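Local coordinates for DUF4973 domain-containing protein (Bacteroides thetaiotaomicron, PDB 4QNI) that is of unknown function but, as a two-domain protein of a gut bacterium, probably serves as an auxiliary nutrient-binding protein, at residues T67-H72 with A146-V151; T89-E94 with D226-R231. All blocks are in the same frame, centred on the assembly; numbering follows the deposited sequence.

Contact 1: residues T67-H72 with A146-V151; sequences TVHVAH and ASYNYV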
loop_
_atom_site.group_PDB
_atom_site.type_symbol
_atom_site.label_atom_id
_atom_site.label_comp_id
_atom_site.label_asym_id
_atom_site.label_seq_id
_atom_site.Cartn_x
_atom_site.Cartn_y
_atom_site.Cartn_z
ATOM N N THR A 67 -5.315 12.551 -35.034
ATOM C CA THR A 67 -6.212 11.478 -35.437
ATOM C C THR A 67 -5.776 10.261 -34.655
ATOM O O THR A 67 -4.671 9.761 -34.857
ATOM C CB THR A 67 -6.198 11.267 -36.958
ATOM O OG1 THR A 67 -6.622 12.467 -37.595
ATOM C CG2 THR A 67 -7.089 10.105 -37.400
ATOM N N VAL A 68 -6.621 9.811 -33.737
ATOM C CA VAL A 68 -6.345 8.663 -32.874
ATOM C C VAL A 68 -6.956 7.419 -33.509
ATOM O O VAL A 68 -8.107 7.431 -33.936
ATOM C CB VAL A 68 -6.857 8.904 -31.432
ATOM C CG1 VAL A 68 -6.546 7.716 -30.520
ATOM C CG2 VAL A 68 -6.268 10.191 -30.862
ATOM N N HIS A 69 -6.167 6.359 -33.574
ATOM C CA HIS A 69 -6.556 5.068 -34.110
ATOM C C HIS A 69 -6.774 4.110 -32.965
ATOM O O HIS A 69 -5.912 3.980 -32.091
ATOM C CB HIS A 69 -5.501 4.561 -35.089
ATOM C CG HIS A 69 -5.368 5.467 -36.258
ATOM N ND1 HIS A 69 -6.049 5.225 -37.426
ATOM C CD2 HIS A 69 -4.707 6.642 -36.372
ATOM C CE1 HIS A 69 -5.738 6.223 -38.236
ATOM N NE2 HIS A 69 -4.945 7.105 -37.641
ATOM N N VAL A 70 -7.954 3.491 -32.954
ATOM C CA VAL A 70 -8.446 2.590 -31.919
ATOM C C VAL A 70 -8.752 1.244 -32.575
ATOM O O VAL A 70 -9.325 1.213 -33.660
ATOM C CB VAL A 70 -9.711 3.204 -31.216
ATOM C CG1 VAL A 70 -10.455 2.177 -30.368
ATOM C CG2 VAL A 70 -9.353 4.431 -30.373
ATOM N N ALA A 71 -8.390 0.139 -31.917
ATOM C CA ALA A 71 -8.665 -1.178 -32.478
ATOM C C ALA A 71 -9.053 -2.168 -31.395
ATOM O O ALA A 71 -8.766 -1.950 -30.217
ATOM C CB ALA A 71 -7.462 -1.697 -33.267
ATOM N N HIS A 72 -9.735 -3.244 -31.823
ATOM C CA HIS A 72 -10.130 -4.389 -31.014
ATOM C C HIS A 72 -8.845 -5.008 -30.464
ATOM O O HIS A 72 -7.851 -5.037 -31.181
ATOM C CB HIS A 72 -10.930 -5.388 -31.882
ATOM C CG HIS A 72 -11.446 -6.576 -31.131
ATOM N ND1 HIS A 72 -11.390 -7.855 -31.672
ATOM C CD2 HIS A 72 -12.010 -6.647 -29.902
ATOM C CE1 HIS A 72 -11.876 -8.659 -30.751
ATOM N NE2 HIS A 72 -12.258 -7.980 -29.665
ATOM N N ALA A 146 4.377 4.568 -36.757
ATOM C CA ALA A 146 5.373 5.578 -37.138
ATOM C C ALA A 146 4.745 6.706 -37.984
ATOM O O ALA A 146 5.185 7.857 -37.883
ATOM C CB ALA A 146 6.504 4.920 -37.902
ATOM N N SER A 147 3.706 6.365 -38.789
ATOM C CA SER A 147 2.934 7.286 -39.641
ATOM C C SER A 147 2.188 8.340 -38.812
ATOM O O SER A 147 2.149 9.517 -39.194
ATOM C CB SER A 147 1.909 6.522 -40.478
ATOM O OG SER A 147 2.218 5.146 -40.621
ATOM N N TYR A 148 1.591 7.892 -37.676
ATOM C CA TYR A 148 0.775 8.673 -36.739
ATOM C C TYR A 148 1.567 9.806 -36.051
ATOM O O TYR A 148 2.747 9.647 -35.712
ATOM C CB TYR A 148 0.144 7.752 -35.666
ATOM C CG TYR A 148 -0.663 6.570 -36.178
ATOM C CD1 TYR A 148 -1.124 6.525 -37.493
ATOM C CD2 TYR A 148 -1.021 5.526 -35.330
ATOM C CE1 TYR A 148 -1.846 5.431 -37.972
ATOM C CE2 TYR A 148 -1.778 4.444 -35.788
ATOM C CZ TYR A 148 -2.176 4.395 -37.114
ATOM O OH TYR A 148 -2.912 3.331 -37.576
ATOM N N ASN A 149 0.879 10.950 -35.840
ATOM C CA ASN A 149 1.401 12.154 -35.175
ATOM C C ASN A 149 1.117 12.075 -33.653
ATOM O O ASN A 149 0.698 13.065 -33.044
ATOM C CB ASN A 149 0.785 13.423 -35.798
ATOM N N TYR A 150 1.354 10.877 -33.057
ATOM C CA TYR A 150 1.146 10.558 -31.643
ATOM C C TYR A 150 1.799 9.225 -31.250
ATOM O O TYR A 150 2.231 8.448 -32.115
ATOM C CB TYR A 150 -0.360 10.516 -31.319
ATOM C CG TYR A 150 -1.100 9.283 -31.804
ATOM C CD1 TYR A 150 -1.131 8.116 -31.040
ATOM C CD2 TYR A 150 -1.834 9.305 -32.986
ATOM C CE1 TYR A 150 -1.868 7.007 -31.440
ATOM C CE2 TYR A 150 -2.576 8.200 -33.396
ATOM C CZ TYR A 150 -2.597 7.055 -32.613
ATOM O OH TYR A 150 -3.318 5.953 -33.001
ATOM N N VAL A 151 1.818 8.946 -29.930
ATOM C CA VAL A 151 2.308 7.702 -29.329
ATOM C C VAL A 151 1.325 7.268 -28.228
ATOM O O VAL A 151 0.918 8.094 -27.406
ATOM C CB VAL A 151 3.764 7.823 -28.797
ATOM C CG1 VAL A 151 4.136 6.664 -27.878
ATOM C CG2 VAL A 151 4.764 7.919 -29.946
#
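The hydroxyl of Tyr150 has two backbone partners: its OH accepts the backbone N-H of His69 (N to OH 2.9 Å, N-H...O angle 156°) and donates to the carbonyl of Val143. Because His69 and Val143 also share a backbone hydrogen bond, the phenol ties the 146-151 loop to strand 66-72 and to the residue that follows strand 135-142, in the mixed beta sheet of the N-terminal DUF4973 domain, where these two strands pair antiparallel. With Tyr150 CG between the backbone N and the carbonyl carbon (chi1 75°), the ring starts out toward strand 66-72, and its CE2 comes to 3.0 Å from Thr67 O and 3.8 Å from Val68 CA. The second tyrosine of the loop works by its face. His69 and Tyr148 form an offset stack with planes only 6° apart and ring centroids separated by 4.0 Å. His69 CD2 lies over the centre of the phenol ring, whereas Tyr148 CZ falls toward the rim of the imidazole. His69 is therefore flanked twice, by Tyr148 over one face and by Tyr150 CE2 at the ring edge. Ile13 of the second subunit packs on both Val68 and Tyr150, which places this junction beside an assembly interface. At the far end of the stack, Tyr148 OH comes to 3.5 Å from His69 CG.

Contact 2: residues T89-E94 with D226-R231; sequences TELYYE and DYTDRR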
loop_
_atom_site.group_PDB
_atom_site.type_symbol
_atom_site.label_atom_id
_atom_site.label_comp_id
_atom_site.label_asym_id
_atom_site.label_seq_id
_atom_site.Cartn_x
_atom_site.Cartn_y
_atom_site.Cartn_z
ATOM N N THR A 89 -12.341 -22.005 -18.390
ATOM C CA THR A 89 -12.825 -21.197 -19.529
ATOM C C THR A 89 -14.309 -20.779 -19.390
ATOM O O THR A 89 -14.754 -19.812 -20.032
ATOM C CB THR A 89 -12.619 -21.965 -20.834
ATOM O OG1 THR A 89 -13.318 -23.215 -20.749
ATOM C CG2 THR A 89 -11.128 -22.188 -21.162
ATOM N N GLU A 90 -15.059 -21.504 -18.536
ATOM C CA GLU A 90 -16.465 -21.233 -18.258
ATOM C C GLU A 90 -16.623 -19.884 -17.507
ATOM O O GLU A 90 -17.706 -19.305 -17.502
ATOM C CB GLU A 90 -17.088 -22.387 -17.448
ATOM C CG GLU A 90 -16.915 -23.772 -18.062
ATOM C CD GLU A 90 -15.871 -24.702 -17.450
ATOM O OE1 GLU A 90 -14.827 -24.222 -16.939
ATOM O OE2 GLU A 90 -16.086 -25.933 -17.527
ATOM N N LEU A 91 -15.527 -19.380 -16.909
ATOM C CA LEU A 91 -15.489 -18.136 -16.146
ATOM C C LEU A 91 -14.869 -16.985 -16.918
ATOM O O LEU A 91 -14.814 -15.876 -16.388
ATOM C CB LEU A 91 -14.677 -18.363 -14.852
ATOM C CG LEU A 91 -15.193 -19.434 -13.888
ATOM C CD1 LEU A 91 -14.349 -19.469 -12.643
ATOM C CD2 LEU A 91 -16.638 -19.192 -13.515
ATOM N N TYR A 92 -14.349 -17.242 -18.140
ATOM C CA TYR A 92 -13.665 -16.207 -18.934
ATOM C C TYR A 92 -14.564 -15.036 -19.262
ATOM O O TYR A 92 -15.766 -15.226 -19.392
ATOM C CB TYR A 92 -13.179 -16.786 -20.260
ATOM C CG TYR A 92 -11.891 -17.580 -20.238
ATOM C CD1 TYR A 92 -11.298 -17.959 -19.040
ATOM C CD2 TYR A 92 -11.261 -17.948 -21.423
ATOM C CE1 TYR A 92 -10.110 -18.681 -19.020
ATOM C CE2 TYR A 92 -10.060 -18.655 -21.417
ATOM C CZ TYR A 92 -9.485 -19.013 -20.214
ATOM O OH TYR A 92 -8.319 -19.733 -20.224
ATOM N N TYR A 93 -13.989 -13.835 -19.410
ATOM C CA TYR A 93 -14.719 -12.684 -19.931
ATOM C C TYR A 93 -14.877 -12.932 -21.413
ATOM O O TYR A 93 -13.904 -13.354 -22.061
ATOM C CB TYR A 93 -13.975 -11.367 -19.657
ATOM C CG TYR A 93 -13.841 -11.045 -18.190
ATOM C CD1 TYR A 93 -14.923 -10.561 -17.462
ATOM C CD2 TYR A 93 -12.620 -11.189 -17.533
ATOM C CE1 TYR A 93 -14.805 -10.254 -16.109
ATOM C CE2 TYR A 93 -12.488 -10.879 -16.177
ATOM C CZ TYR A 93 -13.583 -10.403 -15.471
ATOM O OH TYR A 93 -13.492 -10.117 -14.126
ATOM N N GLU A 94 -16.086 -12.795 -21.939
ATOM C CA GLU A 94 -16.319 -13.073 -23.354
ATOM C C GLU A 94 -16.121 -11.819 -24.161
ATOM O O GLU A 94 -16.455 -10.726 -23.745
ATOM C CB GLU A 94 -17.701 -13.686 -23.610
ATOM C CG GLU A 94 -17.843 -15.113 -23.106
ATOM C CD GLU A 94 -16.974 -16.179 -23.756
ATOM O OE1 GLU A 94 -16.800 -16.160 -24.999
ATOM O OE2 GLU A 94 -16.495 -17.065 -23.013
ATOM N N ASP A 226 -19.012 -16.476 -10.431
ATOM C CA ASP A 226 -17.782 -17.257 -10.396
ATOM C C ASP A 226 -18.054 -18.783 -10.359
ATOM O O ASP A 226 -17.110 -19.560 -10.280
ATOM C CB ASP A 226 -16.837 -16.772 -9.282
ATOM C CG ASP A 226 -16.228 -15.396 -9.556
ATOM O OD1 ASP A 226 -16.139 -14.999 -10.751
ATOM O OD2 ASP A 226 -15.835 -14.721 -8.587
ATOM N N TYR A 227 -19.320 -19.197 -10.573
ATOM C CA TYR A 227 -19.727 -20.601 -10.725
ATOM C C TYR A 227 -19.563 -20.979 -12.185
ATOM O O TYR A 227 -20.123 -20.309 -13.061
ATOM C CB TYR A 227 -21.197 -20.815 -10.277
ATOM C CG TYR A 227 -21.392 -20.938 -8.780
ATOM C CD1 TYR A 227 -20.980 -19.925 -7.916
ATOM C CD2 TYR A 227 -21.998 -22.067 -8.224
ATOM C CE1 TYR A 227 -21.125 -20.049 -6.536
ATOM C CE2 TYR A 227 -22.192 -22.181 -6.844
ATOM C CZ TYR A 227 -21.746 -21.172 -6.004
ATOM O OH TYR A 227 -21.914 -21.262 -4.648
ATOM N N THR A 228 -18.829 -22.069 -12.467
ATOM C CA THR A 228 -18.624 -22.510 -13.849
ATOM C C THR A 228 -19.949 -23.006 -14.446
ATOM O O THR A 228 -20.115 -22.958 -15.659
ATOM C CB THR A 228 -17.521 -23.586 -13.945
ATOM O OG1 THR A 228 -17.958 -24.764 -13.278
ATOM C CG2 THR A 228 -16.170 -23.126 -13.394
ATOM N N ASP A 229 -20.891 -23.459 -13.595
ATOM C CA ASP A 229 -22.228 -23.975 -13.997
ATOM C C ASP A 229 -23.384 -22.922 -13.890
ATOM O O ASP A 229 -24.546 -23.312 -14.051
ATOM C CB ASP A 229 -22.600 -25.254 -13.186
ATOM C CG ASP A 229 -22.464 -25.179 -11.670
ATOM O OD1 ASP A 229 -21.917 -24.170 -11.171
ATOM O OD2 ASP A 229 -22.887 -26.155 -10.980
ATOM N N ARG A 230 -23.056 -21.608 -13.684
ATOM C CA ARG A 230 -23.962 -20.428 -13.630
ATOM C C ARG A 230 -25.244 -20.566 -14.445
ATOM O O ARG A 230 -26.351 -20.348 -13.940
ATOM C CB ARG A 230 -23.272 -19.191 -14.293
ATOM C CG ARG A 230 -22.188 -18.513 -13.556
ATOM C CD ARG A 230 -21.811 -17.173 -14.148
ATOM N NE ARG A 230 -21.451 -17.140 -15.564
ATOM C CZ ARG A 230 -20.252 -17.449 -16.053
ATOM N NH1 ARG A 230 -19.305 -17.929 -15.259
ATOM N NH2 ARG A 230 -20.016 -17.347 -17.349
ATOM N N ARG A 231 -25.040 -20.793 -15.771
ATOM C CA ARG A 231 -26.033 -20.775 -16.853
ATOM C C ARG A 231 -27.209 -21.734 -16.604
ATOM O O ARG A 231 -28.309 -21.497 -17.110
ATOM C CB ARG A 231 -25.345 -21.053 -18.206
ATOM C CG ARG A 231 -24.282 -19.996 -18.583
ATOM C CD ARG A 231 -23.393 -20.477 -19.721
ATOM N NE ARG A 231 -22.376 -19.513 -20.156
ATOM C CZ ARG A 231 -21.149 -19.402 -19.634
ATOM N NH1 ARG A 231 -20.796 -20.131 -18.579
ATOM N NH2 ARG A 231 -20.282 -18.522 -20.136
HETATM O O HOH W 1 -17.089 -18.786 -21.126
#
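The guanidinium groups of Arg230 and Arg231 both meet segment 89-94 edge-on: Leu91 CD2 lies in the plane of the first, 3.4 Å from Arg230 NH1, and Glu90 O lies in the plane of the second. That carbonyl, in the 3-10 segment 89-91, is the focus of an interdomain contact, facing a loop whose residues 227-230 form a type I beta turn. Arg230 NH2 donates to it at 3.0 Å, with the donor nearly on the line of the C=O (168°) and Glu90 O tilted 21° from the guanidinium plane. Arg230 NH1 and Arg231 NH1 add weak bonds. The two arginines come close, Arg230 NH2 to Arg231 NH2 being 3.0 Å, a pairing of donors probably tolerated because Ser133 O accepts from the former and Glu134 forms a salt bridge with the latter. An alanine in place of Arg230 would probably leave Glu90 O, across this contact, with the weak bond from Arg231 NH1, and Ser133 O without this donor. Apolar contact comes from Thr228, whose CB approaches Glu90 CB at 3.7 Å and whose CG2 lies 3.9 Å from Leu91 CG. Behind this seam Leu91 packs on Tyr85 of helix 74-85, Glu94 shares backbone hydrogen bonds with strand 135-142, and the 226-231 loop lies in the connection from strand 215-219 to strand 234-240.

In the fold
Both contacts are partly buried and reach the same mixed sheet, sharing strand 135-142 as a neighbour, yet their centres are 34 Å apart and their nearest atoms about 8 Å. Contact 1 lies 30 Å from the centre of the chain, within the N-terminal part of the fold, and borders the second subunit. Contact 2, at 14 Å, joins segments from the two family regions and borders the third subunit. Their chemistry follows these places: ring stacking and a phenol bond bind a loop to its own sheet in contact 1, whereas in contact 2 charged guanidinium groups, and a water held by Glu94 and Thr89 and weakly bonded to Arg231, bridge separate regions.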